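Non-catalytic protein 1 (PDB 1WCU) probably binds plant cell-wall polysaccharides as a family 29 carbohydrate-binding module, without catalytic activity of its own. Local coordinates at residues A[74-79]-A[90-95]; A[63-68]-A[103-108]; A[56-61]-A[112-117]; A[4-9]-A[135-140]. All blocks are in the same frame, centred on the assembly; numbering follows the deposited sequence.

Contact 1 of 4, residues A[74-79]-A[90-95]; sequences GLVKVQ and FNVGSF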
# COMPACT_ATOMS: atom_id res chain seq x y z
N GLY A 74 -10.24 -6.10 -2.19
CA GLY A 74 -9.68 -5.33 -3.28
C GLY A 74 -8.28 -5.68 -3.70
O GLY A 74 -7.84 -6.80 -3.49
N LEU A 75 -7.61 -4.71 -4.32
CA LEU A 75 -6.33 -4.93 -4.98
C LEU A 75 -5.25 -4.03 -4.42
O LEU A 75 -5.51 -2.91 -3.96
CB LEU A 75 -6.46 -4.64 -6.47
CG LEU A 75 -7.36 -5.63 -7.24
CD1 LEU A 75 -7.58 -5.25 -8.67
CD2 LEU A 75 -6.81 -7.03 -7.19
N VAL A 76 -4.03 -4.55 -4.41
CA VAL A 76 -2.81 -3.77 -4.16
C VAL A 76 -2.00 -3.74 -5.46
O VAL A 76 -1.84 -4.75 -6.15
CB VAL A 76 -2.00 -4.37 -2.99
CG1 VAL A 76 -0.76 -3.54 -2.70
CG2 VAL A 76 -2.88 -4.43 -1.74
N LYS A 77 -1.54 -2.55 -5.82
CA LYS A 77 -0.85 -2.33 -7.08
C LYS A 77 0.34 -1.40 -6.86
O LYS A 77 0.47 -0.78 -5.81
CB LYS A 77 -1.79 -1.66 -8.09
CG LYS A 77 -3.14 -2.34 -8.30
CD LYS A 77 -3.99 -1.55 -9.25
CE LYS A 77 -5.35 -2.14 -9.55
NZ LYS A 77 -5.82 -1.58 -10.83
N VAL A 78 1.17 -1.28 -7.88
CA VAL A 78 2.18 -0.23 -7.96
C VAL A 78 1.95 0.63 -9.21
O VAL A 78 1.38 0.16 -10.19
CB VAL A 78 3.65 -0.78 -7.94
CG1 VAL A 78 3.90 -1.53 -6.64
CG2 VAL A 78 3.94 -1.65 -9.13
N GLN A 79 2.35 1.90 -9.14
CA GLN A 79 2.37 2.76 -10.30
C GLN A 79 3.61 3.67 -10.22
O GLN A 79 4.48 3.49 -9.37
CB GLN A 79 1.06 3.56 -10.47
CG GLN A 79 0.87 4.63 -9.40
CD GLN A 79 -0.34 5.52 -9.56
OE1 GLN A 79 -0.96 5.89 -8.57
NE2 GLN A 79 -0.64 5.94 -10.80
N PHE A 90 0.02 -1.68 -11.94
CA PHE A 90 0.34 -3.10 -12.06
C PHE A 90 -0.05 -3.82 -10.79
O PHE A 90 0.42 -3.47 -9.71
CB PHE A 90 1.84 -3.27 -12.36
CG PHE A 90 2.27 -2.54 -13.59
CD1 PHE A 90 2.61 -1.20 -13.54
CD2 PHE A 90 2.28 -3.18 -14.82
CE1 PHE A 90 2.96 -0.52 -14.69
CE2 PHE A 90 2.63 -2.49 -15.97
CZ PHE A 90 2.97 -1.17 -15.88
N ASN A 91 -0.88 -4.85 -10.92
CA ASN A 91 -1.39 -5.56 -9.77
C ASN A 91 -0.28 -6.40 -9.15
O ASN A 91 0.43 -7.11 -9.87
CB ASN A 91 -2.56 -6.50 -10.13
CG ASN A 91 -3.95 -5.84 -9.89
OD1 ASN A 91 -4.80 -5.72 -10.80
ND2 ASN A 91 -4.21 -5.48 -8.63
N VAL A 92 -0.14 -6.33 -7.83
CA VAL A 92 0.80 -7.17 -7.09
C VAL A 92 0.13 -8.11 -6.10
O VAL A 92 0.76 -9.05 -5.61
CB VAL A 92 1.91 -6.35 -6.37
CG1 VAL A 92 2.72 -5.56 -7.38
CG2 VAL A 92 1.35 -5.45 -5.27
N GLY A 93 -1.16 -7.90 -5.81
CA GLY A 93 -1.85 -8.80 -4.89
C GLY A 93 -3.26 -8.36 -4.61
O GLY A 93 -3.71 -7.38 -5.18
N SER A 94 -3.95 -9.13 -3.76
CA SER A 94 -5.32 -8.81 -3.36
C SER A 94 -5.44 -8.90 -1.86
O SER A 94 -4.66 -9.61 -1.22
CB SER A 94 -6.31 -9.76 -4.01
OG SER A 94 -6.08 -11.08 -3.58
N PHE A 95 -6.40 -8.16 -1.30
CA PHE A 95 -6.76 -8.32 0.11
C PHE A 95 -8.22 -8.73 0.15
O PHE A 95 -8.96 -8.51 -0.81
CB PHE A 95 -6.50 -7.06 0.96
CG PHE A 95 -7.27 -5.86 0.52
CD1 PHE A 95 -6.77 -5.03 -0.48
CD2 PHE A 95 -8.50 -5.56 1.07
CE1 PHE A 95 -7.47 -3.95 -0.90
CE2 PHE A 95 -9.21 -4.46 0.64
CZ PHE A 95 -8.70 -3.64 -0.34
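Strands 74-79 and 90-95 run antiparallel, their directions 139° apart, with G74-F95, V76-G93 and V78-F90 as hydrogen-bonded pairs. The register slips by one residue after V76, because two successive amides reach the same carbonyl: V92 N lies 2.9 Å and G93 N 3.2 Å from V76 O. This is a classic beta bulge.

At the 74-95 end, chi1 of F95 (61°) sets CG between the backbone N and the carbonyl carbon, and the ring lies over the backbone of G74. The evidence is a CH-pi contact, with G74 CA 3.8 Å from the ring centroid and 26° off its normal. A beta carbon on residue 74 would run into F95 CZ, which explains the fit of a glycine. V76 CG2 meets the rim of the same ring at F95 CD1, 4.1 Å away, while V76 CG1 turns to V92 CG2 at 3.8 Å.

The hairpin ends a five-stranded sheet of a beta-sandwich, with 90-98 as an outermost strand. V76 and F95 point to the face packed on strand 101-109, against F106 and Y104; V92 also touches F106 there. On the face of L75 and K77, the N91 amide sits between their aliphatic chains in the conformer modelled here: ND2 is 3.2 Å from L75 CB and 3.3 Å from K77 CG. A second conformer makes this placement tentative. Y45 borders L75 on that face, and K77 NZ makes a weak hydrogen bond to its hydroxyl.

Contact 2 of 4, residues A[63-68]-A[103-108]; sequences CIYLQV and EYKFEV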
# COMPACT_ATOMS: atom_id res chain seq x y z
N CYS A 63 9.39 -6.17 -1.77
CA CYS A 63 8.22 -6.70 -1.07
C CYS A 63 7.42 -5.57 -0.46
O CYS A 63 8.00 -4.67 0.16
CB CYS A 63 8.67 -7.66 0.01
SG CYS A 63 7.29 -8.58 0.79
N ILE A 64 6.11 -5.63 -0.63
CA ILE A 64 5.20 -4.73 0.06
C ILE A 64 4.47 -5.52 1.15
O ILE A 64 3.81 -6.52 0.85
CB ILE A 64 4.18 -4.09 -0.93
CG1 ILE A 64 4.89 -3.18 -1.94
CG2 ILE A 64 3.09 -3.31 -0.18
CD1 ILE A 64 4.08 -2.85 -3.18
N TYR A 65 4.59 -5.05 2.39
CA TYR A 65 3.93 -5.63 3.56
C TYR A 65 2.92 -4.61 4.08
O TYR A 65 3.20 -3.41 4.13
CB TYR A 65 4.95 -5.94 4.65
CG TYR A 65 4.35 -6.36 5.97
CD1 TYR A 65 3.94 -5.41 6.89
CD2 TYR A 65 4.20 -7.70 6.31
CE1 TYR A 65 3.40 -5.79 8.12
CE2 TYR A 65 3.64 -8.08 7.53
CZ TYR A 65 3.25 -7.12 8.42
OH TYR A 65 2.69 -7.49 9.64
N LEU A 66 1.75 -5.09 4.49
CA LEU A 66 0.83 -4.29 5.32
C LEU A 66 -0.15 -5.19 6.03
O LEU A 66 -0.29 -6.38 5.68
CB LEU A 66 0.10 -3.23 4.49
CG LEU A 66 -1.09 -3.68 3.64
CD1 LEU A 66 -1.86 -2.46 3.12
CD2 LEU A 66 -0.64 -4.54 2.49
N GLN A 67 -0.83 -4.61 7.02
CA GLN A 67 -1.96 -5.26 7.67
C GLN A 67 -3.26 -4.53 7.29
O GLN A 67 -3.30 -3.30 7.22
CB GLN A 67 -1.79 -5.26 9.19
CG GLN A 67 -0.54 -6.00 9.65
CD GLN A 67 -0.37 -6.08 11.15
OE1 GLN A 67 0.71 -6.49 11.63
NE2 GLN A 67 -1.38 -5.68 11.89
N VAL A 68 -4.30 -5.32 7.04
CA VAL A 68 -5.61 -4.79 6.64
C VAL A 68 -6.71 -5.41 7.50
O VAL A 68 -6.66 -6.61 7.79
CB VAL A 68 -5.92 -5.09 5.17
CG1 VAL A 68 -7.22 -4.40 4.75
CG2 VAL A 68 -4.77 -4.65 4.28
N GLU A 103 -2.14 -9.88 8.07
CA GLU A 103 -0.89 -9.57 7.40
C GLU A 103 -0.91 -10.03 5.96
O GLU A 103 -1.39 -11.14 5.66
CB GLU A 103 0.29 -10.28 8.09
CG GLU A 103 0.46 -10.00 9.57
CD GLU A 103 1.70 -10.68 10.13
OE1 GLU A 103 1.59 -11.85 10.57
OE2 GLU A 103 2.76 -10.05 10.16
N TYR A 104 -0.36 -9.21 5.08
CA TYR A 104 -0.14 -9.55 3.69
C TYR A 104 1.29 -9.18 3.29
O TYR A 104 1.80 -8.13 3.70
CB TYR A 104 -1.09 -8.77 2.80
CG TYR A 104 -2.57 -9.05 3.00
CD1 TYR A 104 -3.31 -8.38 3.97
CD2 TYR A 104 -3.24 -9.98 2.20
CE1 TYR A 104 -4.66 -8.65 4.16
CE2 TYR A 104 -4.59 -10.23 2.38
CZ TYR A 104 -5.30 -9.56 3.36
OH TYR A 104 -6.66 -9.78 3.52
N LYS A 105 1.89 -10.02 2.45
CA LYS A 105 3.17 -9.73 1.80
C LYS A 105 3.00 -9.95 0.31
O LYS A 105 2.56 -11.03 -0.10
CB LYS A 105 4.27 -10.67 2.28
CG LYS A 105 4.78 -10.37 3.66
CD LYS A 105 6.06 -11.12 3.98
CE LYS A 105 5.88 -12.64 3.96
NZ LYS A 105 7.06 -13.38 4.51
N PHE A 106 3.36 -8.96 -0.50
CA PHE A 106 3.22 -9.02 -1.96
C PHE A 106 4.58 -8.84 -2.63
O PHE A 106 5.28 -7.88 -2.36
CB PHE A 106 2.26 -7.96 -2.49
CG PHE A 106 0.90 -7.96 -1.81
CD1 PHE A 106 0.05 -9.03 -1.94
CD2 PHE A 106 0.51 -6.89 -1.02
CE1 PHE A 106 -1.19 -9.03 -1.32
CE2 PHE A 106 -0.72 -6.90 -0.40
CZ PHE A 106 -1.57 -7.96 -0.57
N GLU A 107 4.96 -9.78 -3.48
CA GLU A 107 6.19 -9.68 -4.24
C GLU A 107 6.02 -8.70 -5.39
O GLU A 107 5.05 -8.79 -6.16
CB GLU A 107 6.57 -11.06 -4.80
CG GLU A 107 6.77 -12.11 -3.71
CD GLU A 107 7.19 -13.48 -4.23
OE1 GLU A 107 7.24 -13.67 -5.46
OE2 GLU A 107 7.43 -14.38 -3.39
N VAL A 108 6.94 -7.75 -5.50
CA VAL A 108 6.95 -6.84 -6.63
C VAL A 108 7.89 -7.41 -7.68
O VAL A 108 9.06 -7.72 -7.39
CB VAL A 108 7.41 -5.42 -6.20
CG1 VAL A 108 7.46 -4.46 -7.39
CG2 VAL A 108 6.48 -4.86 -5.11
O HOH W 1 -7.91 -8.12 5.27
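E103 meets Y65 and Q67 at one end of an antiparallel pairing, 63-68 with 103-108, that belongs to the second sheet of the beta-sandwich; the strand directions differ by 164°. E103 OE2 lies 2.6 Å from Y65 OH, near the plane of the ring and at its edge, with the carboxylate turned 81° from the ring. Y65 CG is anti to its backbone N (chi1 172°), on the side of the carbonyl carbon, and from there the ring extends to E103. Y65 OH is also 3.0 Å from Q67 OE1. A phenylalanine in place of Y65 would probably leave the E103 carboxylate and Q67 OE1 without the hydroxyl they share, and free the carboxylate to turn.

Next, Y104 forms a hydrogen-bonded backbone pair with L66, and both side chains lie on the face turned to the other sheet. The Y104 and V68 side chains cross at about a right angle, with Y104 CE1 3.9 Å from V68 CB. The Y104 hydroxyl is held by the amide of R96 and by a water 2.7 Å from Y104 OH, which donates to V68 O.

K105 returns to the face of Y65. Its CG lies at the ring edge, 3.8 Å from Y65 CD2, and its CB is 4.0 Å from C63 SG, which forms the disulfide with C141. NZ bonds the carbonyls of C141 and H144, and H144 also stacks on the Y65 ring.

F106 is paired with I64, and L66 CD2 meets the rim of its ring at F106 CE2, 3.7 Å away. At V108 the contact becomes purely aliphatic: CG2 lies 3.7 Å from I64 CD1.

Contact 3 of 4, residues A[56-61]-A[112-117]; sequences NYYGKG and YQFDRI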
# COMPACT_ATOMS: atom_id res chain seq x y z
N ASN A 56 13.29 9.08 -5.46
CA ASN A 56 12.56 9.02 -6.69
C ASN A 56 11.76 7.72 -6.81
O ASN A 56 10.74 7.70 -7.48
CB ASN A 56 13.48 9.22 -7.90
CG ASN A 56 14.13 10.57 -7.90
OD1 ASN A 56 15.35 10.70 -7.73
ND2 ASN A 56 13.31 11.60 -8.05
N TYR A 57 12.23 6.64 -6.17
CA TYR A 57 11.51 5.36 -6.16
C TYR A 57 11.59 4.70 -4.79
O TYR A 57 12.52 4.96 -4.03
CB TYR A 57 12.11 4.39 -7.19
CG TYR A 57 12.18 4.94 -8.59
CD1 TYR A 57 11.06 4.97 -9.41
CD2 TYR A 57 13.37 5.43 -9.10
CE1 TYR A 57 11.13 5.49 -10.69
CE2 TYR A 57 13.45 5.93 -10.37
CZ TYR A 57 12.33 5.97 -11.16
OH TYR A 57 12.48 6.50 -12.45
N TYR A 58 10.62 3.86 -4.47
CA TYR A 58 10.78 2.91 -3.37
C TYR A 58 11.96 2.00 -3.65
O TYR A 58 12.84 1.83 -2.81
CB TYR A 58 9.52 2.06 -3.21
CG TYR A 58 8.37 2.77 -2.53
CD1 TYR A 58 8.28 2.81 -1.15
CD2 TYR A 58 7.34 3.36 -3.25
CE1 TYR A 58 7.23 3.43 -0.50
CE2 TYR A 58 6.29 3.99 -2.62
CZ TYR A 58 6.23 4.03 -1.24
OH TYR A 58 5.16 4.64 -0.61
N GLY A 59 11.97 1.40 -4.84
CA GLY A 59 13.00 0.47 -5.25
C GLY A 59 12.56 -0.28 -6.47
O GLY A 59 11.54 0.06 -7.08
N LYS A 60 13.34 -1.28 -6.86
CA LYS A 60 13.09 -2.10 -8.04
C LYS A 60 12.85 -3.51 -7.55
O LYS A 60 13.72 -4.12 -6.93
CB LYS A 60 14.28 -2.02 -8.99
CG LYS A 60 14.12 -2.83 -10.27
CD LYS A 60 15.24 -2.52 -11.25
CE LYS A 60 15.06 -3.28 -12.56
NZ LYS A 60 15.47 -4.67 -12.44
N GLY A 61 11.67 -4.05 -7.80
CA GLY A 61 11.26 -5.30 -7.16
C GLY A 61 11.06 -5.08 -5.67
O GLY A 61 10.71 -3.98 -5.24
N TYR A 112 9.81 -3.96 -12.17
CA TYR A 112 9.12 -2.72 -11.78
C TYR A 112 9.88 -1.92 -10.74
O TYR A 112 10.04 -2.35 -9.61
CB TYR A 112 7.74 -3.03 -11.21
CG TYR A 112 6.80 -3.79 -12.13
CD1 TYR A 112 6.90 -3.65 -13.51
CD2 TYR A 112 5.83 -4.63 -11.62
CE1 TYR A 112 6.05 -4.33 -14.37
CE2 TYR A 112 4.96 -5.32 -12.49
CZ TYR A 112 5.10 -5.16 -13.85
OH TYR A 112 4.26 -5.82 -14.75
N GLN A 113 10.35 -0.76 -11.16
CA GLN A 113 10.94 0.23 -10.27
C GLN A 113 9.93 1.36 -10.12
O GLN A 113 9.60 2.02 -11.10
CB GLN A 113 12.27 0.72 -10.86
CG GLN A 113 13.01 1.66 -9.96
CD GLN A 113 14.38 1.98 -10.46
OE1 GLN A 113 14.65 1.90 -11.67
NE2 GLN A 113 15.27 2.37 -9.55
N PHE A 114 9.40 1.54 -8.92
CA PHE A 114 8.11 2.23 -8.75
C PHE A 114 8.13 3.24 -7.61
O PHE A 114 8.95 3.11 -6.69
CB PHE A 114 6.99 1.19 -8.50
CG PHE A 114 7.09 0.51 -7.17
CD1 PHE A 114 7.99 -0.54 -6.96
CD2 PHE A 114 6.35 0.96 -6.08
CE1 PHE A 114 8.12 -1.15 -5.73
CE2 PHE A 114 6.47 0.36 -4.83
CZ PHE A 114 7.37 -0.70 -4.66
N ASP A 115 7.23 4.23 -7.66
CA ASP A 115 7.22 5.32 -6.68
C ASP A 115 5.93 5.41 -5.86
O ASP A 115 5.84 6.29 -5.00
CB ASP A 115 7.49 6.67 -7.34
CG ASP A 115 6.34 7.18 -8.16
OD1 ASP A 115 5.32 6.48 -8.20
OD2 ASP A 115 6.45 8.28 -8.76
N ARG A 116 4.97 4.52 -6.10
CA ARG A 116 3.64 4.60 -5.48
C ARG A 116 3.06 3.22 -5.21
O ARG A 116 3.08 2.35 -6.10
CB ARG A 116 2.67 5.38 -6.37
CG ARG A 116 2.54 6.85 -6.06
CD ARG A 116 1.91 7.61 -7.21
NE ARG A 116 2.89 7.85 -8.25
CZ ARG A 116 2.74 8.65 -9.29
NH1 ARG A 116 1.56 9.17 -9.58
NH2 ARG A 116 3.76 8.85 -10.08
N ILE A 117 2.53 3.06 -3.99
CA ILE A 117 1.81 1.87 -3.56
C ILE A 117 0.31 2.19 -3.54
O ILE A 117 -0.15 3.05 -2.78
CB ILE A 117 2.26 1.43 -2.15
CG1 ILE A 117 3.74 1.06 -2.15
CG2 ILE A 117 1.40 0.24 -1.67
CD1 ILE A 117 4.36 0.84 -0.77
O HOH W 2 9.40 9.19 -9.45
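The Y57 ring carries the side chain of Q113 over one face: Q113 CG stands 3.6 Å above the ring plane, and the amide beyond it, hydrogen-bonded through OE1 to R82, is stacked with 28° between the planes. The backbone at F114 and D115 meets the edge of this ring. Y58 has I117 over one face, with CD1 4.0 Å from the ring centroid in a CH-pi contact, and R116 N at its edge. F114, its CG between the backbone N and the carbonyl carbon (chi1 70°), takes Y58 CB over one face, 4.1 Å from its centroid, and G61 O and Y112 O at its edge. The Y58 and F114 rings are near parallel, at 22°, but slid so far that they barely overlap.

Backbone bonds join the segments: Y58 N donates to F114 O at 2.9 Å, and G61 N to Y112 O at 3.0 Å.

Within segment 112-117, R116 grips D115 side-on in a salt bridge, R116 NE to D115 OD1 at 2.8 Å; D115 OD2 also pairs with K51 NZ, and R116 NH2 with E86 OE1.

The loop lies over the start of strand 116-121, central in the five-stranded sheet of the beta-sandwich: Y58 OH bonds L50 O of strand 47-52, D115 and R116 form a classic beta bulge facing Q79 of strand 74-79, and Y136 of strand 129-137 closes against F114.

Contact 4 of 4, residues A[4-9]-A[135-140]; sequences ATYSVV and IYSTGS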
# COMPACT_ATOMS: atom_id res chain seq x y z
N ALA A 4 18.64 -5.86 2.79
CA ALA A 4 17.30 -5.27 2.64
C ALA A 4 17.23 -3.91 3.33
O ALA A 4 17.72 -3.73 4.44
CB ALA A 4 16.23 -6.21 3.20
N THR A 5 16.63 -2.96 2.63
CA THR A 5 16.41 -1.63 3.15
C THR A 5 14.90 -1.47 3.25
O THR A 5 14.19 -1.87 2.33
CB THR A 5 16.95 -0.60 2.15
OG1 THR A 5 18.35 -0.86 1.92
CG2 THR A 5 16.77 0.79 2.69
N TYR A 6 14.41 -0.87 4.34
CA TYR A 6 12.98 -0.69 4.57
C TYR A 6 12.56 0.76 4.51
O TYR A 6 13.25 1.64 5.04
CB TYR A 6 12.56 -1.24 5.94
CG TYR A 6 12.95 -2.66 6.15
CD1 TYR A 6 12.15 -3.69 5.70
CD2 TYR A 6 14.15 -2.99 6.77
CE1 TYR A 6 12.51 -5.01 5.87
CE2 TYR A 6 14.52 -4.30 6.95
CZ TYR A 6 13.70 -5.30 6.49
OH TYR A 6 14.03 -6.63 6.67
N SER A 7 11.41 1.00 3.88
CA SER A 7 10.71 2.29 3.91
C SER A 7 9.44 2.07 4.72
O SER A 7 8.53 1.38 4.25
CB SER A 7 10.30 2.76 2.51
OG SER A 7 11.41 3.01 1.65
N VAL A 8 9.35 2.68 5.90
CA VAL A 8 8.17 2.54 6.76
C VAL A 8 7.24 3.71 6.45
O VAL A 8 7.51 4.85 6.83
CB VAL A 8 8.56 2.49 8.25
CG1 VAL A 8 7.32 2.36 9.14
CG2 VAL A 8 9.54 1.35 8.52
N VAL A 9 6.14 3.43 5.76
CA VAL A 9 5.25 4.48 5.25
C VAL A 9 4.27 4.95 6.33
O VAL A 9 4.01 6.14 6.49
CB VAL A 9 4.45 3.95 4.03
CG1 VAL A 9 3.47 4.98 3.51
CG2 VAL A 9 5.38 3.47 2.92
N ILE A 135 4.79 -1.14 4.94
CA ILE A 135 6.25 -1.17 4.91
C ILE A 135 6.72 -1.77 3.59
O ILE A 135 6.27 -2.84 3.20
CB ILE A 135 6.84 -2.04 6.06
CG1 ILE A 135 6.40 -1.51 7.43
CG2 ILE A 135 8.37 -2.11 5.97
CD1 ILE A 135 6.63 -2.47 8.57
N TYR A 136 7.62 -1.08 2.90
CA TYR A 136 8.29 -1.61 1.72
C TYR A 136 9.71 -2.08 2.06
O TYR A 136 10.43 -1.40 2.77
CB TYR A 136 8.38 -0.52 0.63
CG TYR A 136 9.30 -0.94 -0.50
CD1 TYR A 136 8.87 -1.85 -1.47
CD2 TYR A 136 10.60 -0.48 -0.58
CE1 TYR A 136 9.71 -2.28 -2.48
CE2 TYR A 136 11.46 -0.90 -1.61
CZ TYR A 136 11.01 -1.79 -2.55
OH TYR A 136 11.86 -2.22 -3.55
N SER A 137 10.10 -3.22 1.52
CA SER A 137 11.45 -3.75 1.65
C SER A 137 12.04 -3.96 0.26
O SER A 137 11.37 -4.47 -0.64
CB SER A 137 11.41 -5.09 2.37
OG SER A 137 12.70 -5.68 2.41
N THR A 138 13.32 -3.61 0.10
CA THR A 138 14.02 -3.95 -1.14
C THR A 138 14.29 -5.44 -1.25
O THR A 138 14.60 -5.93 -2.34
CB THR A 138 15.37 -3.22 -1.25
OG1 THR A 138 16.18 -3.54 -0.12
CG2 THR A 138 15.17 -1.70 -1.32
N GLY A 139 14.17 -6.15 -0.14
CA GLY A 139 14.45 -7.59 -0.09
C GLY A 139 13.25 -8.43 -0.52
O GLY A 139 12.18 -7.91 -0.84
N SER A 140 13.42 -9.74 -0.53
CA SER A 140 12.33 -10.62 -0.93
C SER A 140 11.32 -10.76 0.19
O SER A 140 11.61 -10.57 1.37
CB SER A 140 12.89 -11.98 -1.29
OG SER A 140 13.33 -12.61 -0.14
O HOH W 3 18.73 -2.75 -0.33
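T5 and T138 join just beyond the ends of the paired strands 6-10 and 129-137, the strand near the N-terminus and the last strand, in one sheet of the beta-sandwich; strands 6-9 and 135-137 run antiparallel, 167° apart in direction. Among the backbone bonds, S7 and Y136 form a hydrogen-bonded pair, S7 N to Y136 O being 2.8 Å. T138 N donates to T5 O at 3.0 Å, beyond the end of the regular strands.

Side-chain hydrogen bonds continue the ladder. T138 chi1 (57°) sets OG1 between its backbone N and carbonyl carbon, where it accepts from T5 N at 2.8 Å; residues 5 and 138 are therefore joined by two bonds, one of them through a hydroxyl. S137 OG, anti to its own backbone N (chi1 175°), accepts from G139 N at 3.0 Å, an ST turn that shapes the chain as it leaves the strand.

Van der Waals contacts lie beside it. S137 OG is 3.5 Å from Y6 CE1 and also touches A4 CB, while the apolar contact is that of Y6 CD1 with I135 CG2 at 4.1 Å. An alanine at S137 would probably leave G139 N without this acceptor and open a small gap beside Y6 and A4. G139 itself lies so near A4 that a beta carbon there would clash with A4 CB.

On the other face, Y136 OH reaches G61 O in the neighbouring loop. Last, a water joins the two threonine hydroxyls, lying 3.0 Å from T5 OG1 and 2.7 Å from T138 OG1.

Overall arrangement
Contact 2 is mostly buried, though E103 and K105 are exposed; contacts 1, 3 and 4 are only partly buried. Contacts 1 and 2 belong to different sheets and meet face to face: V76 and V92 of contact 1 pack on F106 of contact 2, and the two contact centres lie about 10 Å apart. Contacts 2 and 4 share a sheet, where strands 62-70 and 129-137 are neighbours, and contacts 1 and 3 share the other, through strands 74-79 and 116-121. Contact 3 spans a loop and relies on aromatic rings, beside a salt bridge within 112-117, whereas contact 4, nearer the termini, uses hydroxyls and water. Along the chain, 1 nests inside 2, 2 inside 3, 3 inside 4.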